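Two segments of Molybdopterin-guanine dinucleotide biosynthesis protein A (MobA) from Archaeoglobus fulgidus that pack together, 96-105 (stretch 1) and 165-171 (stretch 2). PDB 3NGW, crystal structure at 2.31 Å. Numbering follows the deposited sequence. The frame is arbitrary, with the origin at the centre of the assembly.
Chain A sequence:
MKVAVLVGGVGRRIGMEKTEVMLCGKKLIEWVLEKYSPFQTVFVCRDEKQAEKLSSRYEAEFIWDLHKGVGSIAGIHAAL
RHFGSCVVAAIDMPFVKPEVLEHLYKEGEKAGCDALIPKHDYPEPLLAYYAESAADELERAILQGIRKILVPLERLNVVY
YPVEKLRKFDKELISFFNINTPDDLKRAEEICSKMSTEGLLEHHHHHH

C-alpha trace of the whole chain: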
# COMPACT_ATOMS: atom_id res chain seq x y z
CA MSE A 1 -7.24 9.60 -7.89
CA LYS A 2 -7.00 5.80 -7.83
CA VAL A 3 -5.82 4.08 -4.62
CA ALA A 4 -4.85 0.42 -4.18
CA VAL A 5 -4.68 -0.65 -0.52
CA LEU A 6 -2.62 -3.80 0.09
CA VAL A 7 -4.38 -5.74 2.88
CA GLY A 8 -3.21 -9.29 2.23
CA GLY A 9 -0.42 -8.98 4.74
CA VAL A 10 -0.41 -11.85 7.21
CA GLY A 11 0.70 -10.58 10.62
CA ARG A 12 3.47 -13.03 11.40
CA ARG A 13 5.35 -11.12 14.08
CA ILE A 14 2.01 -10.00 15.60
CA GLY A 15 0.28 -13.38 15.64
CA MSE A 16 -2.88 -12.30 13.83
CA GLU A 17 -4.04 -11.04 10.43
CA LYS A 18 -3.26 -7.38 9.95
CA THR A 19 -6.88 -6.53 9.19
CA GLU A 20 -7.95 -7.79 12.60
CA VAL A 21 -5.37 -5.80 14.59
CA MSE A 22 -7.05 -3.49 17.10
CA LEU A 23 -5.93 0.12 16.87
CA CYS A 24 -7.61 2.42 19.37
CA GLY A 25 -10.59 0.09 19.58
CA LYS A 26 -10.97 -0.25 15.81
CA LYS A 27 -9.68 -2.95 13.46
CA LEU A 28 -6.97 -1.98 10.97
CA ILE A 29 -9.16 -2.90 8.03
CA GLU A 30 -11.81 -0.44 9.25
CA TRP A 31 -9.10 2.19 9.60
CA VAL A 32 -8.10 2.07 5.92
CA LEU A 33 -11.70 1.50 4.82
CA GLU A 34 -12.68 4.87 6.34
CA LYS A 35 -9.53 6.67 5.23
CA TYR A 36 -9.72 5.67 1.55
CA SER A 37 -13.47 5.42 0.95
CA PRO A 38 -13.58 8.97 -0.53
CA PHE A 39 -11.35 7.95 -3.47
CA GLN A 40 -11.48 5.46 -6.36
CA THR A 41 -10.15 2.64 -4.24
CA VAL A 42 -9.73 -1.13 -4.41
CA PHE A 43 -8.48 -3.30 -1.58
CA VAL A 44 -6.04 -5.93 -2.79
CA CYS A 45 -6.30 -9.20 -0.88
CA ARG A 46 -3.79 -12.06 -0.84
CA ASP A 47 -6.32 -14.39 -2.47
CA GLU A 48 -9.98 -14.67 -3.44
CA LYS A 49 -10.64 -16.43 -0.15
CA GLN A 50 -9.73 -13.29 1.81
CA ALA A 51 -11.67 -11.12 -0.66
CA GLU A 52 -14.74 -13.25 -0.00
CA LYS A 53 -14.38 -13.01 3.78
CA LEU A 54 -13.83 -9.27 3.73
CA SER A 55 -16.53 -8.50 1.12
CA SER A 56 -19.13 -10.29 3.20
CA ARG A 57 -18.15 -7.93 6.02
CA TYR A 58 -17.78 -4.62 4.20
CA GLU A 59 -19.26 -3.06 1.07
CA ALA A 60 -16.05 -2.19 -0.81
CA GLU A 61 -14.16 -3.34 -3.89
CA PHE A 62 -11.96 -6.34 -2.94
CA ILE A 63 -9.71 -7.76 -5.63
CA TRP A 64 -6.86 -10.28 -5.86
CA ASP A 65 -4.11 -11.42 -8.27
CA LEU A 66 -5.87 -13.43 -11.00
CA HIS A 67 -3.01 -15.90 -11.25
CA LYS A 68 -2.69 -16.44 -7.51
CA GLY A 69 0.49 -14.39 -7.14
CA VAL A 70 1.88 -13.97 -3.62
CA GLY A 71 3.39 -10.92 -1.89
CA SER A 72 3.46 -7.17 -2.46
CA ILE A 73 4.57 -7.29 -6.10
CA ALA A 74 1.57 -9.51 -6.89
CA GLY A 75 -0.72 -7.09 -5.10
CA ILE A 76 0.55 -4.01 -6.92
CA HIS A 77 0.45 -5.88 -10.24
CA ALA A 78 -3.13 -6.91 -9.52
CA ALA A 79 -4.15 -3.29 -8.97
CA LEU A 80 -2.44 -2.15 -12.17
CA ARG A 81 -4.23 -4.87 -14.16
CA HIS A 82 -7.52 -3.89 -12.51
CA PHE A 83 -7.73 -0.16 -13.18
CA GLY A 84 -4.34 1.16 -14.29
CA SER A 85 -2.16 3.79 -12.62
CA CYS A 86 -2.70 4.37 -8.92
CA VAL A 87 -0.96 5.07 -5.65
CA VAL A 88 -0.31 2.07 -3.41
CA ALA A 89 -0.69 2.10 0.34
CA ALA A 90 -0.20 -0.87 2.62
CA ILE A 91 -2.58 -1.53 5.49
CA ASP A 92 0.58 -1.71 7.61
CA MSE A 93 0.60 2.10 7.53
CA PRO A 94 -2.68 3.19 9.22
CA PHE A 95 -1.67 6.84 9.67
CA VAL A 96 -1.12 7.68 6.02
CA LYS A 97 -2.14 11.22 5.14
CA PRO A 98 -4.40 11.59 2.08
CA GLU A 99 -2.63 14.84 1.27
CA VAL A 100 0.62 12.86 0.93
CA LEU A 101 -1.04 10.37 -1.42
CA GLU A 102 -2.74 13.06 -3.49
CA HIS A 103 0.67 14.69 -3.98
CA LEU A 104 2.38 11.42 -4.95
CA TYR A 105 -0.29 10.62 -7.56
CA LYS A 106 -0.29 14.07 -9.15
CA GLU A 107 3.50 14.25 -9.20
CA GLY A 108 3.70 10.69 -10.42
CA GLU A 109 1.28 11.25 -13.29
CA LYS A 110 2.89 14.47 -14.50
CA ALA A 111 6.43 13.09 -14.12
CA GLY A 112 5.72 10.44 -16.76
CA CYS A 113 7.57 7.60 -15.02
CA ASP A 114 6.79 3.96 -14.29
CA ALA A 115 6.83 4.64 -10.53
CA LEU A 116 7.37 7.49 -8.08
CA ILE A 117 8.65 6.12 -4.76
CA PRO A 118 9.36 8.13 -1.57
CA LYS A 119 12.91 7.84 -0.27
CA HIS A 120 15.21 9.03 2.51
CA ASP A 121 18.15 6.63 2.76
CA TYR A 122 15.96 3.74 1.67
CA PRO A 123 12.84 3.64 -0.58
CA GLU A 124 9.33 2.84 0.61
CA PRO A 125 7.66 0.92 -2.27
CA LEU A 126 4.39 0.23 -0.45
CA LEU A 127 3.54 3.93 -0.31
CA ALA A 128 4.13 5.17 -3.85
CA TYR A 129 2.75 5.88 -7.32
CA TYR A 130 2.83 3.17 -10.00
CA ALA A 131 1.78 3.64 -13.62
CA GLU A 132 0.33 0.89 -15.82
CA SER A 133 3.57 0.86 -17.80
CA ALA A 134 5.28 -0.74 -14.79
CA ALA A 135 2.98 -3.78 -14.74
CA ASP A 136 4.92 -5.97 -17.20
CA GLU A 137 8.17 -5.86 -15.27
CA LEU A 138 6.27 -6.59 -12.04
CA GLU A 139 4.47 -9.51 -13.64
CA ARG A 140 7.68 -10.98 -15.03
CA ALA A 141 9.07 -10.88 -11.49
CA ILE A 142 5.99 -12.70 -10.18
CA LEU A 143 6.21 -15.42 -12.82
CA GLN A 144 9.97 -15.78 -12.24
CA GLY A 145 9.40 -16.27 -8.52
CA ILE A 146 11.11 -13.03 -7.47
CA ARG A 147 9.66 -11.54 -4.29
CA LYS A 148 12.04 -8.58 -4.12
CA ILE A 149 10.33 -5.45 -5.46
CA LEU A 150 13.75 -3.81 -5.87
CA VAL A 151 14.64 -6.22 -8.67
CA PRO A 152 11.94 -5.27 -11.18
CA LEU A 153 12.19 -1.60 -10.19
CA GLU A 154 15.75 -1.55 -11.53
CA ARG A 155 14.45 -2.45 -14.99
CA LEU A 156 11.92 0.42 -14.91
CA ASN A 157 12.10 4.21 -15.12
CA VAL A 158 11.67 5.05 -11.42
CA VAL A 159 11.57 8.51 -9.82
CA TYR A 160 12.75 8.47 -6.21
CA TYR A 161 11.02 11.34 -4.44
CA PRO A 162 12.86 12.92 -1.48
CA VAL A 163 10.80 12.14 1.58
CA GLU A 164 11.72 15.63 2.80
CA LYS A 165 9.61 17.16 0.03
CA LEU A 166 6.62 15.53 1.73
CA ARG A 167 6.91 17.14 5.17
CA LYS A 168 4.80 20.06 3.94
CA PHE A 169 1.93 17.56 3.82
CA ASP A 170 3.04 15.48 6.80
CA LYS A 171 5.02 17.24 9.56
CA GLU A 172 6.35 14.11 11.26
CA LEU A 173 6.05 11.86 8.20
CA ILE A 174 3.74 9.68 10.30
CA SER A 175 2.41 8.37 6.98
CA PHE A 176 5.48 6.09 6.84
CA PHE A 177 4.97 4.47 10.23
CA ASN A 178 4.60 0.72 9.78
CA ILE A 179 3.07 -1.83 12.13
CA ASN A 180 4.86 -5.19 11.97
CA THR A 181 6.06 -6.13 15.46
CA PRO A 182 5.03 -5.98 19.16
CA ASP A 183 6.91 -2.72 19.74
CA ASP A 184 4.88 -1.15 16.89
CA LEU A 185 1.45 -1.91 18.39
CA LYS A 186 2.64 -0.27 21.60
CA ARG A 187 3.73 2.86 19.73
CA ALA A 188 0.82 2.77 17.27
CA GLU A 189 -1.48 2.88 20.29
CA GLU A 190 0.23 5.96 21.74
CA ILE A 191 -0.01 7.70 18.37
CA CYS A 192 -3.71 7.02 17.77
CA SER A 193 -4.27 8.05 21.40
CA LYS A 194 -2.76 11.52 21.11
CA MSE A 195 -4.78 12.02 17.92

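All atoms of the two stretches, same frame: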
# COMPACT_ATOMS: atom_id res chain seq x y z
N VAL A 96 -1.41 6.99 7.26
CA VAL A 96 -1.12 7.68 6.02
C VAL A 96 -2.01 8.90 5.83
O VAL A 96 -3.21 8.84 6.09
CB VAL A 96 -1.30 6.77 4.80
CG1 VAL A 96 -1.22 7.60 3.53
CG2 VAL A 96 -0.22 5.69 4.80
N LYS A 97 -1.40 9.99 5.38
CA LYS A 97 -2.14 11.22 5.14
C LYS A 97 -2.54 11.34 3.68
O LYS A 97 -1.71 11.31 2.78
CB LYS A 97 -1.30 12.43 5.57
CG LYS A 97 -1.51 12.78 7.03
CD LYS A 97 -0.82 14.06 7.45
CE LYS A 97 -1.60 14.75 8.57
NZ LYS A 97 -1.96 13.82 9.70
N PRO A 98 -3.86 11.47 3.43
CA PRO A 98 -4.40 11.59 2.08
C PRO A 98 -3.72 12.69 1.27
O PRO A 98 -3.57 12.56 0.06
CB PRO A 98 -5.88 11.88 2.33
CG PRO A 98 -6.15 11.12 3.60
CD PRO A 98 -4.94 11.50 4.44
N GLU A 99 -3.30 13.75 1.95
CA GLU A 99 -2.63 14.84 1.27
C GLU A 99 -1.34 14.32 0.66
O GLU A 99 -0.98 14.70 -0.46
CB GLU A 99 -2.28 15.98 2.24
CG GLU A 99 -3.40 16.38 3.23
CD GLU A 99 -3.52 15.41 4.41
OE1 GLU A 99 -4.18 14.36 4.25
OE2 GLU A 99 -2.94 15.70 5.48
N VAL A 100 -0.64 13.45 1.40
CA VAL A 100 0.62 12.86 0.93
C VAL A 100 0.35 12.04 -0.33
O VAL A 100 1.05 12.18 -1.34
CB VAL A 100 1.28 11.95 2.00
CG1 VAL A 100 2.50 11.24 1.41
CG2 VAL A 100 1.70 12.77 3.21
N LEU A 101 -0.69 11.21 -0.28
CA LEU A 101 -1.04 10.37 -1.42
C LEU A 101 -1.42 11.20 -2.63
O LEU A 101 -0.95 10.96 -3.74
CB LEU A 101 -2.20 9.43 -1.06
CG LEU A 101 -1.80 8.15 -0.31
CD1 LEU A 101 -3.03 7.42 0.17
CD2 LEU A 101 -0.97 7.26 -1.24
N GLU A 102 -2.29 12.18 -2.41
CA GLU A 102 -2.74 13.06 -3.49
C GLU A 102 -1.51 13.65 -4.19
O GLU A 102 -1.43 13.66 -5.42
CB GLU A 102 -3.62 14.17 -2.91
CG GLU A 102 -4.77 14.56 -3.82
CD GLU A 102 -6.12 14.09 -3.31
OE1 GLU A 102 -7.00 13.76 -4.15
OE2 GLU A 102 -6.32 14.06 -2.07
N HIS A 103 -0.54 14.12 -3.41
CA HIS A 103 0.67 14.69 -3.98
C HIS A 103 1.42 13.65 -4.83
O HIS A 103 1.75 13.91 -5.98
CB HIS A 103 1.57 15.21 -2.87
CG HIS A 103 2.81 15.89 -3.37
ND1 HIS A 103 2.78 17.03 -4.15
CD2 HIS A 103 4.12 15.58 -3.21
CE1 HIS A 103 4.02 17.38 -4.45
NE2 HIS A 103 4.85 16.52 -3.89
N LEU A 104 1.67 12.48 -4.25
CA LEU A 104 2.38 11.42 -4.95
C LEU A 104 1.75 11.07 -6.30
O LEU A 104 2.46 10.92 -7.29
CB LEU A 104 2.46 10.16 -4.07
CG LEU A 104 3.37 10.27 -2.84
CD1 LEU A 104 3.35 8.98 -2.04
CD2 LEU A 104 4.80 10.60 -3.30
N TYR A 105 0.43 10.96 -6.33
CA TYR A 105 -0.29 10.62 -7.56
C TYR A 105 -0.13 11.69 -8.62
O TYR A 105 0.24 11.41 -9.77
CB TYR A 105 -1.78 10.46 -7.27
CG TYR A 105 -2.53 9.82 -8.41
CD1 TYR A 105 -2.35 8.47 -8.71
CD2 TYR A 105 -3.42 10.56 -9.20
CE1 TYR A 105 -3.03 7.87 -9.77
CE2 TYR A 105 -4.11 9.97 -10.26
CZ TYR A 105 -3.91 8.62 -10.54
OH TYR A 105 -4.58 8.01 -11.58
N LYS A 165 10.53 16.34 0.80
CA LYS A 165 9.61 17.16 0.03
C LYS A 165 8.16 16.87 0.41
O LYS A 165 7.24 17.52 -0.08
CB LYS A 165 9.81 16.93 -1.46
CG LYS A 165 11.05 17.60 -2.03
CD LYS A 165 11.28 17.25 -3.49
CE LYS A 165 12.13 18.31 -4.21
NZ LYS A 165 13.42 18.65 -3.53
N LEU A 166 7.96 15.90 1.31
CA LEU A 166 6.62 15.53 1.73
C LEU A 166 6.23 16.05 3.11
O LEU A 166 5.07 15.95 3.51
CB LEU A 166 6.48 14.00 1.72
CG LEU A 166 6.69 13.30 0.37
CD1 LEU A 166 6.77 11.80 0.59
CD2 LEU A 166 5.55 13.65 -0.58
N ARG A 167 7.19 16.62 3.83
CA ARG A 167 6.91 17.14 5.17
C ARG A 167 5.90 18.29 5.18
O ARG A 167 5.27 18.56 6.21
CB ARG A 167 8.20 17.58 5.87
CG ARG A 167 9.07 16.43 6.37
CD ARG A 167 10.27 16.95 7.15
NE ARG A 167 11.11 15.87 7.68
CZ ARG A 167 10.77 15.07 8.68
NH1 ARG A 167 9.59 15.20 9.28
NH2 ARG A 167 11.61 14.13 9.10
N LYS A 168 5.75 18.96 4.04
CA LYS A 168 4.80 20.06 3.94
C LYS A 168 3.37 19.52 4.00
O LYS A 168 2.42 20.26 4.23
CB LYS A 168 5.03 20.83 2.63
CG LYS A 168 5.14 19.94 1.40
CD LYS A 168 5.37 20.73 0.11
CE LYS A 168 4.17 21.60 -0.23
NZ LYS A 168 4.26 22.19 -1.60
N PHE A 169 3.24 18.21 3.79
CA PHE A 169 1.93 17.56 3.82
C PHE A 169 1.83 16.71 5.07
O PHE A 169 0.73 16.41 5.53
CB PHE A 169 1.76 16.67 2.59
CG PHE A 169 1.92 17.40 1.29
CD1 PHE A 169 1.01 18.38 0.91
CD2 PHE A 169 2.98 17.09 0.44
CE1 PHE A 169 1.14 19.03 -0.32
CE2 PHE A 169 3.12 17.74 -0.79
CZ PHE A 169 2.20 18.71 -1.17
N ASP A 170 2.98 16.31 5.60
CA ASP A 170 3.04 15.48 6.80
C ASP A 170 4.24 15.87 7.66
O ASP A 170 5.35 15.40 7.44
CB ASP A 170 3.14 14.01 6.40
CG ASP A 170 3.02 13.08 7.59
OD1 ASP A 170 3.00 11.85 7.37
OD2 ASP A 170 2.94 13.56 8.73
N LYS A 171 3.99 16.74 8.64
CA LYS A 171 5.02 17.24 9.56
C LYS A 171 6.01 16.20 10.07
O LYS A 171 7.22 16.37 9.91
CB LYS A 171 4.36 17.92 10.76
CG LYS A 171 4.07 19.41 10.61
CD LYS A 171 5.25 20.28 11.07
CE LYS A 171 5.50 20.17 12.58
NZ LYS A 171 6.60 21.05 13.06

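The two stretches meet without a single hydrogen bond between them, although charged and polar side chains line much of the contact; what holds them together is the packing of one aromatic pair and a small apolar cluster. At its centre the rings of His103 and Phe169 lie with centroids 4.5 Å apart and planes inclined by 39°, an oblique arrangement that is neither a stack nor an edge-to-face pair. The approach is tight: His103 CG lies 3.2 Å from Phe169 CE2, which sits over one face of the imidazole. The edge of the same imidazole meets Leu166, with His103 CD2 3.6 Å from Leu166 CD2. His103 thus packs against two hydrophobic side chains, while its NE2 is hydrogen-bonded elsewhere in the structure.

Phe169 gives up more surface than any other residue here, 100 Å² of it covered by stretch 1. Its CA-to-CB bond points toward that stretch, and its ring, with chi1 in the m well, reaches residues one helical turn apart. Glu99 CB and Phe169 CB are 4.1 Å apart, so the aliphatic base of the glutamate contributes to the packing, and His103 follows four residues later on the same side of the helix. Between them in sequence lies Val100, which forms the closest CA pair with Phe169, Val100 CA lying 5.7 Å from Phe169 CA. Val100 CG2 packs 3.9 Å from Phe169 CB and 3.7 Å from Asp170 CB, whereas Val100 CG1 faces Leu166 CD2 at 4.4 Å. Leu166 CD2 also lies 4.2 Å from Leu104 CD2, so this one methyl group draws together Val100, His103 and Leu104.

Within stretch 2, Leu166, Phe169 and Asp170 are linked by a backbone turn: Leu166 O accepts hydrogen bonds from both Phe169 N (2.9 Å) and Asp170 N (3.0 Å). Arg167, with its CA-to-CB bond directed away, makes no contact with stretch 1.

Toward the start of the helix the contact becomes more polar. Lys97, at the N-cap position, touches stretch 2 chiefly at CD, with Lys97 CD 3.4 Å from Phe169 O and 4.0 Å from Asp170 CG. This is contact through a methylene group, and both carboxylate oxygens of Asp170 are hydrogen-bonded elsewhere in the structure. Glu99 OE2 comes no closer than 3.7 Å to Phe169 O, two acceptors that cannot bond directly to each other if the carboxylate is ionised. In all, the contact buries 419 Å², summed over both sides.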